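PDB 5TED: Lmo0488 protein from Listeria monocytogenes serovar 1/2a, which is QuiR, a LysR-type transcriptional regulator that activates protocatechuate biosynthesis genes in response to shikimate, represented here by its effector-binding domain. Local coordinates for residues G8-T12 against G41-I46; E20-F25 against F199-Y203; L57-Y62 against R177-S183; Y105-S109 against M141-V145. All blocks are in the same frame, centred on the assembly; numbering follows the deposited sequence.

Contact 1. Residues G8-T12 against G41-I46; sequences GFIYT and GATKSI. With SKM ((3R,4S,5R)-3,4,5-trihydroxycyclohex-1-ene-1-carboxylic acid), chain D.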
# COMPACT_ATOMS: atom_id res chain seq x y z
N GLY A 8 10.18 -7.74 -6.86
CA GLY A 8 9.14 -6.71 -6.97
C GLY A 8 7.78 -7.36 -7.17
O GLY A 8 7.67 -8.35 -7.88
N PHE A 9 6.76 -6.79 -6.53
CA PHE A 9 5.44 -7.42 -6.62
C PHE A 9 4.31 -6.42 -6.45
O PHE A 9 4.47 -5.34 -5.87
CB PHE A 9 5.31 -8.56 -5.62
CG PHE A 9 5.60 -8.20 -4.18
CD1 PHE A 9 4.61 -7.67 -3.37
CD2 PHE A 9 6.86 -8.44 -3.62
CE1 PHE A 9 4.85 -7.38 -2.03
CE2 PHE A 9 7.11 -8.15 -2.28
CZ PHE A 9 6.11 -7.63 -1.48
N ILE A 10 3.14 -6.81 -6.98
CA ILE A 10 1.95 -5.99 -6.86
C ILE A 10 1.44 -6.05 -5.43
O ILE A 10 1.60 -7.06 -4.73
CB ILE A 10 0.86 -6.45 -7.86
CG1 ILE A 10 0.53 -7.93 -7.63
CG2 ILE A 10 1.32 -6.25 -9.29
CD1 ILE A 10 -0.56 -8.47 -8.60
N TYR A 11 0.83 -4.94 -4.99
CA TYR A 11 0.56 -4.70 -3.58
C TYR A 11 -0.12 -5.88 -2.89
O TYR A 11 0.19 -6.19 -1.73
CB TYR A 11 -0.32 -3.47 -3.44
CG TYR A 11 0.31 -2.20 -3.94
CD1 TYR A 11 1.31 -1.57 -3.22
CD2 TYR A 11 -0.13 -1.61 -5.12
CE1 TYR A 11 1.87 -0.37 -3.66
CE2 TYR A 11 0.43 -0.41 -5.57
CZ TYR A 11 1.43 0.20 -4.83
OH TYR A 11 1.98 1.39 -5.24
N THR A 12 -1.13 -6.47 -3.53
CA THR A 12 -1.88 -7.44 -2.75
C THR A 12 -1.03 -8.65 -2.37
O THR A 12 -1.45 -9.44 -1.53
CB THR A 12 -3.16 -7.91 -3.46
OG1 THR A 12 -2.84 -8.53 -4.70
CG2 THR A 12 -4.15 -6.74 -3.67
N GLY A 41 4.44 -2.27 -5.93
CA GLY A 41 3.95 -1.30 -6.90
C GLY A 41 2.89 -1.90 -7.81
O GLY A 41 2.43 -3.03 -7.61
N ALA A 42 2.49 -1.11 -8.81
CA ALA A 42 1.54 -1.54 -9.83
C ALA A 42 2.29 -2.16 -11.02
O ALA A 42 3.47 -1.88 -11.26
CB ALA A 42 0.66 -0.38 -10.31
N THR A 43 1.58 -3.02 -11.77
CA THR A 43 2.19 -3.78 -12.86
C THR A 43 2.91 -2.89 -13.87
O THR A 43 3.99 -3.23 -14.36
CB THR A 43 1.14 -4.63 -13.57
OG1 THR A 43 0.65 -5.66 -12.71
CG2 THR A 43 1.72 -5.30 -14.83
N LYS A 44 2.31 -1.76 -14.22
CA LYS A 44 2.90 -0.96 -15.29
C LYS A 44 4.23 -0.34 -14.87
O LYS A 44 5.14 -0.20 -15.69
CB LYS A 44 1.89 0.08 -15.76
CG LYS A 44 0.68 -0.54 -16.52
CD LYS A 44 1.13 -1.37 -17.73
CE LYS A 44 -0.04 -1.91 -18.57
NZ LYS A 44 -0.72 -3.14 -18.03
N SER A 45 4.41 -0.03 -13.58
CA SER A 45 5.72 0.39 -13.11
C SER A 45 6.69 -0.78 -12.96
O SER A 45 7.89 -0.64 -13.23
CB SER A 45 5.58 1.16 -11.79
OG SER A 45 5.89 0.34 -10.67
N ILE A 46 6.18 -1.96 -12.57
CA ILE A 46 7.03 -3.11 -12.28
C ILE A 46 7.75 -3.59 -13.54
O ILE A 46 8.92 -4.02 -13.48
CB ILE A 46 6.19 -4.24 -11.65
CG1 ILE A 46 5.91 -3.91 -10.17
CG2 ILE A 46 6.85 -5.61 -11.84
CD1 ILE A 46 4.85 -4.80 -9.52
O12 SKM D . -2.87 -3.79 -6.13
C8 SKM D . -3.70 -3.11 -7.07
C6 SKM D . -2.96 -2.31 -7.91
O7 SKM D . -3.79 -1.65 -8.86
C5 SKM D . -1.84 -3.14 -8.80
C4 SKM D . -2.41 -4.30 -9.50
C1 SKM D . -1.70 -4.96 -10.69
O2 SKM D . -0.82 -4.30 -11.31
O3 SKM D . -2.00 -6.14 -11.04
C10 SKM D . -3.78 -4.93 -8.95
C9 SKM D . -4.56 -4.26 -7.96
O11 SKM D . -5.05 -5.20 -7.09
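Segment 8-12, on strand 4-10, runs beside the turn that leads from Gly41 into helix 43-51, and the two backbones come closest at Ile10 and Gly41, whose CA atoms are 5.1 Å apart. One hydrogen bond joins the two segments, from Gly41 N to Phe9 O (3.1 Å, 146° at the hydrogen). Beside it, Ile10 CA approaches Gly41 O to 3.1 Å with an angle of 174° at the hydrogen, the geometry of a CA-H...O contact. Ala42 is the N-cap of the helix, and its O accepts Ile46 N at 3.0 Å. From the first turn Ile46 points toward the strand, placing CD1 3.5 Å from Phe9 C and 3.8 Å from Ile10 CG2. Tyr11 lays a ring face over Gly41 CA, which lies 4.0 Å from the ring centroid and 26° off the normal, a CH-pi contact; its hydroxyl is hydrogen-bonded to Glu136. The helix start also holds the ligand: Thr43 N donates to shikimate O2 at 2.8 Å, and Thr43 OG1 does so at a very short 2.4 Å. Ile10 CG2 lies 3.5 Å from the same O2, while Tyr11 CD2 is 3.6 Å from O12. A ligand carboxylate received at a helix N-terminus, next to the C-terminal ends of parallel strands, is characteristic of the effector cleft of LysR regulators, whose domain has the periplasmic-binding-protein fold.

Contact 2. Residues E20-F25 against F199-Y203; sequences ELVQNF and FALRY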
# COMPACT_ATOMS: atom_id res chain seq x y z
N GLU A 20 4.36 -16.18 2.65
CA GLU A 20 4.25 -17.63 2.61
C GLU A 20 5.35 -18.26 1.76
O GLU A 20 5.95 -19.27 2.15
CB GLU A 20 2.87 -18.03 2.07
CG GLU A 20 2.60 -19.57 2.13
CD GLU A 20 1.17 -19.96 1.71
OE1 GLU A 20 0.34 -19.05 1.50
OE2 GLU A 20 0.88 -21.17 1.60
N LEU A 21 5.61 -17.68 0.59
CA LEU A 21 6.68 -18.17 -0.28
C LEU A 21 8.05 -18.02 0.38
O LEU A 21 8.86 -18.95 0.36
CB LEU A 21 6.64 -17.40 -1.61
CG LEU A 21 5.47 -17.72 -2.55
CD1 LEU A 21 5.44 -16.74 -3.68
CD2 LEU A 21 5.61 -19.15 -3.11
N VAL A 22 8.32 -16.85 0.96
CA VAL A 22 9.64 -16.60 1.54
C VAL A 22 9.87 -17.49 2.76
O VAL A 22 10.95 -18.07 2.93
CB VAL A 22 9.77 -15.12 1.92
CG1 VAL A 22 10.94 -14.92 2.87
CG2 VAL A 22 9.96 -14.27 0.65
N GLN A 23 8.86 -17.62 3.61
CA GLN A 23 9.00 -18.45 4.80
C GLN A 23 9.27 -19.91 4.41
O GLN A 23 10.18 -20.55 4.96
CB GLN A 23 7.76 -18.31 5.68
CG GLN A 23 7.91 -18.90 7.09
CD GLN A 23 7.74 -20.40 7.12
OE1 GLN A 23 6.91 -20.95 6.40
NE2 GLN A 23 8.52 -21.06 7.96
N ASN A 24 8.50 -20.45 3.46
CA ASN A 24 8.69 -21.84 3.07
C ASN A 24 10.00 -22.04 2.32
O ASN A 24 10.71 -23.03 2.56
CB ASN A 24 7.50 -22.32 2.23
CG ASN A 24 6.31 -22.76 3.09
OD1 ASN A 24 6.28 -23.89 3.58
ND2 ASN A 24 5.33 -21.87 3.27
N PHE A 25 10.37 -21.10 1.45
CA PHE A 25 11.67 -21.18 0.78
C PHE A 25 12.82 -21.24 1.78
O PHE A 25 13.75 -22.05 1.62
CB PHE A 25 11.82 -19.96 -0.13
CG PHE A 25 13.10 -19.92 -0.91
CD1 PHE A 25 13.28 -20.75 -2.00
CD2 PHE A 25 14.09 -18.99 -0.62
CE1 PHE A 25 14.43 -20.71 -2.75
CE2 PHE A 25 15.24 -18.92 -1.38
CZ PHE A 25 15.42 -19.79 -2.45
N PHE A 199 11.22 -22.84 -7.03
CA PHE A 199 10.45 -23.12 -5.82
C PHE A 199 9.06 -22.51 -5.89
O PHE A 199 8.05 -23.17 -5.60
CB PHE A 199 11.19 -22.62 -4.58
CG PHE A 199 10.29 -22.48 -3.40
CD1 PHE A 199 10.04 -23.56 -2.58
CD2 PHE A 199 9.70 -21.27 -3.11
CE1 PHE A 199 9.19 -23.44 -1.50
CE2 PHE A 199 8.86 -21.13 -2.02
CZ PHE A 199 8.61 -22.22 -1.22
N ALA A 200 8.99 -21.22 -6.26
CA ALA A 200 7.72 -20.51 -6.23
C ALA A 200 6.74 -21.07 -7.25
O ALA A 200 5.55 -21.21 -6.96
CB ALA A 200 7.95 -19.03 -6.48
N LEU A 201 7.22 -21.40 -8.46
CA LEU A 201 6.31 -21.96 -9.46
C LEU A 201 5.76 -23.32 -9.02
O LEU A 201 4.56 -23.61 -9.20
CB LEU A 201 7.03 -22.07 -10.80
CG LEU A 201 7.26 -20.70 -11.46
CD1 LEU A 201 8.05 -20.83 -12.76
CD2 LEU A 201 5.92 -20.01 -11.72
N ARG A 202 6.62 -24.17 -8.46
CA ARG A 202 6.18 -25.45 -7.93
C ARG A 202 5.15 -25.26 -6.83
O ARG A 202 4.13 -25.96 -6.77
CB ARG A 202 7.36 -26.26 -7.41
CG ARG A 202 8.21 -26.99 -8.46
CD ARG A 202 9.14 -28.04 -7.80
NE ARG A 202 9.84 -27.54 -6.61
CZ ARG A 202 11.06 -26.99 -6.63
NH1 ARG A 202 11.73 -26.87 -7.77
NH2 ARG A 202 11.61 -26.55 -5.49
N TYR A 203 5.44 -24.33 -5.91
CA TYR A 203 4.55 -24.07 -4.78
C TYR A 203 3.19 -23.56 -5.25
O TYR A 203 2.14 -24.01 -4.78
CB TYR A 203 5.20 -23.04 -3.85
CG TYR A 203 4.56 -23.00 -2.47
CD1 TYR A 203 3.46 -22.18 -2.21
CD2 TYR A 203 5.04 -23.81 -1.44
CE1 TYR A 203 2.87 -22.15 -0.95
CE2 TYR A 203 4.47 -23.79 -0.19
CZ TYR A 203 3.38 -22.97 0.06
OH TYR A 203 2.79 -22.97 1.32
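This is a helix-helix packing contact, about 17 Å from the centre of the chain, where helix 17-26 meets the C-terminal helix 191-208 on the same side of the mixed sheet. The short axes approach to 10.6 Å with 113° between their directions, so the helices cross steeply and long side chains fill the gap. Phe199 points toward the first helix: its CE2 lies 3.2 Å from Leu21 O and its CZ 3.6 Å from Asn24 CB. Phe25 CB sits over its face, 4.0 Å from the Phe199 centroid and 23° off the normal, as a CH-pi contact. Leu21 CD2 touches both Ala200 CA (4.0 Å) and Tyr203 CD1 (3.8 Å). Ala200 and Phe25 continue inward to Leu74 and Phe36 of the sheet, whereas Val22 packs on Tyr149 of the second subunit. At the outer margin Tyr203 OH donates a 2.6 Å hydrogen bond to Glu20 OE2, and Asn24 ND2 is engaged within its own helix by Glu20 O at 2.9 Å. The chemistry is therefore graded: aliphatic and aromatic groups fill the space between the helices, while a single short tyrosine-carboxylate hydrogen bond joins them at the partly exposed edge.

Contact 3. Residues L57-Y62 against R177-S183; sequences LAICSY and RFIYLAS. With SKM ((3R,4S,5R)-3,4,5-trihydroxycyclohex-1-ene-1-carboxylic acid), chain D.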
# COMPACT_ATOMS: atom_id res chain seq x y z
N LEU A 57 13.26 -10.70 -10.16
CA LEU A 57 12.01 -11.40 -10.44
C LEU A 57 10.87 -10.49 -10.04
O LEU A 57 11.01 -9.66 -9.15
CB LEU A 57 11.88 -12.71 -9.65
CG LEU A 57 12.98 -13.78 -9.78
CD1 LEU A 57 12.83 -14.88 -8.73
CD2 LEU A 57 12.96 -14.37 -11.18
N ALA A 58 9.71 -10.69 -10.67
CA ALA A 58 8.54 -9.92 -10.30
C ALA A 58 7.32 -10.83 -10.22
O ALA A 58 7.27 -11.89 -10.84
CB ALA A 58 8.27 -8.78 -11.28
N ILE A 59 6.35 -10.41 -9.41
CA ILE A 59 5.05 -11.05 -9.33
C ILE A 59 4.02 -9.99 -9.70
O ILE A 59 3.87 -8.99 -8.98
CB ILE A 59 4.78 -11.60 -7.92
CG1 ILE A 59 5.85 -12.64 -7.54
CG2 ILE A 59 3.35 -12.17 -7.86
CD1 ILE A 59 5.77 -13.15 -6.08
N CYS A 60 3.31 -10.20 -10.81
CA CYS A 60 2.46 -9.13 -11.32
C CYS A 60 1.44 -9.69 -12.32
O CYS A 60 1.33 -10.91 -12.51
CB CYS A 60 3.31 -8.02 -11.96
SG CYS A 60 4.18 -8.55 -13.44
N SER A 61 0.68 -8.79 -12.94
CA SER A 61 -0.31 -9.15 -13.95
C SER A 61 0.38 -9.42 -15.28
O SER A 61 1.45 -8.88 -15.58
CB SER A 61 -1.34 -8.03 -14.15
OG SER A 61 -2.09 -7.79 -12.96
N TYR A 62 -0.25 -10.26 -16.09
CA TYR A 62 0.20 -10.44 -17.46
C TYR A 62 0.03 -9.15 -18.25
O TYR A 62 -0.94 -8.41 -18.06
CB TYR A 62 -0.60 -11.57 -18.12
CG TYR A 62 -0.22 -11.83 -19.56
CD1 TYR A 62 0.96 -12.49 -19.88
CD2 TYR A 62 -1.05 -11.44 -20.61
CE1 TYR A 62 1.32 -12.74 -21.20
CE2 TYR A 62 -0.70 -11.70 -21.94
CZ TYR A 62 0.48 -12.34 -22.22
OH TYR A 62 0.84 -12.59 -23.52
N ARG A 177 -8.77 -14.26 -12.79
CA ARG A 177 -7.73 -13.26 -12.56
C ARG A 177 -6.49 -14.05 -12.16
O ARG A 177 -6.41 -14.57 -11.05
CB ARG A 177 -8.14 -12.28 -11.45
CG ARG A 177 -7.23 -11.05 -11.27
CD ARG A 177 -5.81 -11.43 -10.79
NE ARG A 177 -5.12 -10.31 -10.14
CZ ARG A 177 -4.35 -9.42 -10.76
NH1 ARG A 177 -4.15 -9.50 -12.07
NH2 ARG A 177 -3.75 -8.45 -10.06
N PHE A 178 -5.53 -14.18 -13.08
CA PHE A 178 -4.28 -14.87 -12.80
C PHE A 178 -3.19 -13.87 -12.48
O PHE A 178 -3.20 -12.73 -12.96
CB PHE A 178 -3.85 -15.74 -13.97
CG PHE A 178 -4.70 -16.96 -14.16
CD1 PHE A 178 -4.60 -18.04 -13.30
CD2 PHE A 178 -5.61 -17.01 -15.20
CE1 PHE A 178 -5.40 -19.15 -13.49
CE2 PHE A 178 -6.41 -18.12 -15.39
CZ PHE A 178 -6.30 -19.19 -14.53
N ILE A 179 -2.24 -14.31 -11.66
CA ILE A 179 -1.05 -13.54 -11.29
C ILE A 179 0.18 -14.38 -11.65
O ILE A 179 0.19 -15.60 -11.42
CB ILE A 179 -1.06 -13.18 -9.80
CG1 ILE A 179 -2.17 -12.15 -9.52
CG2 ILE A 179 0.32 -12.67 -9.33
CD1 ILE A 179 -2.40 -11.88 -8.06
N TYR A 180 1.21 -13.72 -12.18
CA TYR A 180 2.32 -14.41 -12.83
C TYR A 180 3.64 -14.07 -12.16
O TYR A 180 3.82 -12.98 -11.62
CB TYR A 180 2.40 -14.03 -14.31
CG TYR A 180 1.19 -14.46 -15.06
CD1 TYR A 180 0.01 -13.70 -15.02
CD2 TYR A 180 1.19 -15.63 -15.81
CE1 TYR A 180 -1.13 -14.09 -15.70
CE2 TYR A 180 0.04 -16.03 -16.50
CZ TYR A 180 -1.10 -15.26 -16.43
OH TYR A 180 -2.23 -15.65 -17.12
N LEU A 181 4.55 -15.04 -12.19
CA LEU A 181 5.95 -14.79 -11.87
C LEU A 181 6.62 -14.36 -13.17
O LEU A 181 6.59 -15.10 -14.16
CB LEU A 181 6.61 -16.05 -11.28
CG LEU A 181 8.00 -15.92 -10.66
CD1 LEU A 181 9.02 -15.41 -11.65
CD2 LEU A 181 7.96 -15.01 -9.46
N ALA A 182 7.15 -13.15 -13.18
CA ALA A 182 7.70 -12.56 -14.40
C ALA A 182 9.21 -12.41 -14.27
O ALA A 182 9.72 -12.07 -13.20
CB ALA A 182 7.03 -11.21 -14.69
N SER A 183 9.92 -12.68 -15.38
CA SER A 183 11.37 -12.57 -15.44
C SER A 183 11.78 -12.23 -16.87
O SER A 183 11.00 -12.40 -17.82
CB SER A 183 12.06 -13.86 -14.99
OG SER A 183 11.70 -14.95 -15.82
O12 SKM D . -2.87 -3.79 -6.13
C8 SKM D . -3.70 -3.11 -7.07
C6 SKM D . -2.96 -2.31 -7.91
O7 SKM D . -3.79 -1.65 -8.86
C5 SKM D . -1.84 -3.14 -8.80
C4 SKM D . -2.41 -4.30 -9.50
C1 SKM D . -1.70 -4.96 -10.69
O2 SKM D . -0.82 -4.30 -11.31
O3 SKM D . -2.00 -6.14 -11.04
C10 SKM D . -3.78 -4.93 -8.95
C9 SKM D . -4.56 -4.26 -7.96
O11 SKM D . -5.05 -5.20 -7.09
O HOH W 1 -2.78 -11.07 -15.20
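Four backbone hydrogen bonds tie strand 57-60 to strand 177-184 in an antiparallel pair whose short axes approach to 4.6 Å at 157°. Ala58 and Ala182 satisfy each other's backbone polar groups, Ala58 N to Ala182 O at 2.9 Å and Ala182 N to Ala58 O at 2.7 Å. Cys60 and Tyr180 form the next hydrogen-bonded pair, with Cys60 N to Tyr180 O at 2.9 Å and Tyr180 N to Cys60 O at 2.8 Å. The intervening Ile59-Leu181 pair is non-hydrogen-bonded; Ile59 N and O instead engage Gly8 and Ile10 of strand 4-10. On the face bearing Ile59 and Leu181, Ile59 CG1 meets Leu181 CD2 at 3.7 Å. A water accepts from Tyr62 N (2.8 Å) and donates to Phe178 O (2.8 Å), bridging the two segments beyond the strand pairing. There the Tyr62 ring edge addresses the Tyr180 face, with centroids 5.8 Å apart. Arg177 NH1 donates to Ser61 OG (2.8 Å), and NE to Gln77. Ser61 OG in turn donates to shikimate O3 at 2.5 Å, the same oxygen that receives Arg177 NH2 at 3.1 Å. This chain of donors forms the carboxylate-binding side of the shikimate pocket in this domain, and the pocket's place at the sheet edge between two lobes is that of the periplasmic-binding-protein fold.

Contact 4. Residues Y105-S109 against M141-V145; sequences YIFFS and MVGLV. With SKM ((3R,4S,5R)-3,4,5-trihydroxycyclohex-1-ene-1-carboxylic acid), chain D.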
# COMPACT_ATOMS: atom_id res chain seq x y z
N TYR A 105 -18.20 4.41 -9.35
CA TYR A 105 -17.08 3.56 -8.99
C TYR A 105 -15.90 4.35 -8.45
O TYR A 105 -15.62 5.47 -8.88
CB TYR A 105 -16.60 2.75 -10.19
CG TYR A 105 -17.28 1.43 -10.34
CD1 TYR A 105 -18.51 1.34 -10.99
CD2 TYR A 105 -16.71 0.27 -9.83
CE1 TYR A 105 -19.16 0.12 -11.13
CE2 TYR A 105 -17.33 -0.95 -9.98
CZ TYR A 105 -18.55 -1.02 -10.63
OH TYR A 105 -19.18 -2.21 -10.76
N ILE A 106 -15.21 3.72 -7.51
CA ILE A 106 -13.82 3.99 -7.20
C ILE A 106 -13.05 2.98 -8.05
O ILE A 106 -13.05 1.78 -7.75
CB ILE A 106 -13.52 3.82 -5.71
CG1 ILE A 106 -14.33 4.83 -4.89
CG2 ILE A 106 -12.02 3.93 -5.44
CD1 ILE A 106 -14.78 4.29 -3.57
N PHE A 107 -12.46 3.46 -9.13
CA PHE A 107 -11.89 2.63 -10.19
C PHE A 107 -10.38 2.56 -10.06
O PHE A 107 -9.74 3.48 -9.54
CB PHE A 107 -12.26 3.21 -11.56
CG PHE A 107 -12.75 2.19 -12.56
CD1 PHE A 107 -13.97 1.57 -12.39
CD2 PHE A 107 -12.00 1.89 -13.69
CE1 PHE A 107 -14.44 0.65 -13.33
CE2 PHE A 107 -12.45 0.97 -14.62
CZ PHE A 107 -13.67 0.34 -14.44
N PHE A 108 -9.79 1.45 -10.52
CA PHE A 108 -8.34 1.36 -10.58
C PHE A 108 -7.78 2.28 -11.66
O PHE A 108 -8.35 2.38 -12.75
CB PHE A 108 -7.89 -0.07 -10.85
CG PHE A 108 -7.93 -0.96 -9.64
CD1 PHE A 108 -7.03 -0.78 -8.60
CD2 PHE A 108 -8.89 -1.96 -9.52
CE1 PHE A 108 -7.08 -1.59 -7.47
CE2 PHE A 108 -8.95 -2.76 -8.40
CZ PHE A 108 -8.04 -2.58 -7.37
N SER A 109 -6.67 2.94 -11.35
CA SER A 109 -6.01 3.80 -12.33
C SER A 109 -5.40 2.96 -13.45
O SER A 109 -5.28 1.74 -13.35
CB SER A 109 -4.92 4.63 -11.67
OG SER A 109 -3.97 3.78 -11.08
N MET A 141 -8.62 1.99 -1.88
CA MET A 141 -9.91 1.72 -2.53
C MET A 141 -10.97 1.31 -1.51
O MET A 141 -12.04 1.91 -1.44
CB MET A 141 -9.73 0.66 -3.61
CG MET A 141 -11.03 0.24 -4.33
SD MET A 141 -10.63 -0.76 -5.79
CE MET A 141 -9.97 0.40 -6.96
N VAL A 142 -10.70 0.25 -0.74
CA VAL A 142 -11.72 -0.16 0.23
C VAL A 142 -11.92 0.92 1.29
O VAL A 142 -13.03 1.10 1.83
CB VAL A 142 -11.40 -1.53 0.83
CG1 VAL A 142 -10.11 -1.51 1.65
CG2 VAL A 142 -12.60 -2.03 1.66
N GLY A 143 -10.87 1.70 1.59
CA GLY A 143 -11.03 2.82 2.51
C GLY A 143 -12.13 3.77 2.05
O GLY A 143 -12.99 4.17 2.84
N LEU A 144 -12.13 4.11 0.76
CA LEU A 144 -13.14 5.03 0.24
C LEU A 144 -14.50 4.35 0.12
O LEU A 144 -15.54 5.01 0.34
CB LEU A 144 -12.70 5.60 -1.11
CG LEU A 144 -11.52 6.58 -1.03
CD1 LEU A 144 -10.91 6.76 -2.41
CD2 LEU A 144 -11.98 7.92 -0.47
N VAL A 145 -14.54 3.05 -0.20
CA VAL A 145 -15.84 2.37 -0.23
C VAL A 145 -16.47 2.40 1.16
O VAL A 145 -17.68 2.60 1.31
CB VAL A 145 -15.73 0.92 -0.73
CG1 VAL A 145 -17.12 0.28 -0.71
CG2 VAL A 145 -15.19 0.87 -2.13
O12 SKM D . -2.87 -3.79 -6.13
C8 SKM D . -3.70 -3.11 -7.07
C6 SKM D . -2.96 -2.31 -7.91
O7 SKM D . -3.79 -1.65 -8.86
C5 SKM D . -1.84 -3.14 -8.80
C4 SKM D . -2.41 -4.30 -9.50
C1 SKM D . -1.70 -4.96 -10.69
O2 SKM D . -0.82 -4.30 -11.31
O3 SKM D . -2.00 -6.14 -11.04
C10 SKM D . -3.78 -4.93 -8.95
C9 SKM D . -4.56 -4.26 -7.96
O11 SKM D . -5.05 -5.20 -7.09
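A methionine methyl group sits almost exactly on the axis of a phenylalanine ring: Met141 CE is 3.3 Å from the Phe108 centroid and only 2° off the normal, a very close CH-pi contact. The sulfur lies over the same face, with Met141 SD 3.9 Å from the Phe108 centroid at 27°, so the pair is also a Met-aromatic contact. Met141 extends through t, t and m rotamers to reach this position, and its CE also lies 3.5 Å from Ile106 O. The strand and the helix segment run antiparallel, 176° between directions, and their axes approach to 9.2 Å, a spacing filled mainly by side chains, with no backbone hydrogen bond between the two segments. This is helix-on-sheet packing in the second lobe of the LysR effector domain: strand 104-108 pairs in parallel with strand 130-135, and helix 138-146, which follows the latter, covers one face, while Phe107 points away to helix 115-124 on the other. Ile106 points toward the helix, and its CD1 contacts Leu144 CB at 3.5 Å and Val145 CG2 at 3.7 Å, as its CG2 meets Met141 CG at 4.0 Å. Leu144 also packs on Phe38 of the second subunit. Near the interlobe cleft, in the effector pocket, Phe108 CD1 is 3.4 Å from shikimate O7.

Overall arrangement
Contacts 1, 3 and 4 are buried and all reach shikimate, whereas contact 2 is partly buried and lies away from it. Contacts 1 and 3 share a sheet: strands 4-10 and 57-60 are neighbours, joined through Gly8 O and Ile59 N at 2.9 Å, and both supply polar groups to the ligand carboxylate. Contact 4, its centre 23 Å from that of contact 3, belongs to the other lobe and offers an aromatic wall without polar bonds between its segments. Contact 2 packs on contact 3 through Leu201 CD2 and Leu181 CB (4.0 Å). Contacts 2 and 4, on opposite sides of the chain's centre, both touch the second subunit, as does contact 1, through Phe9.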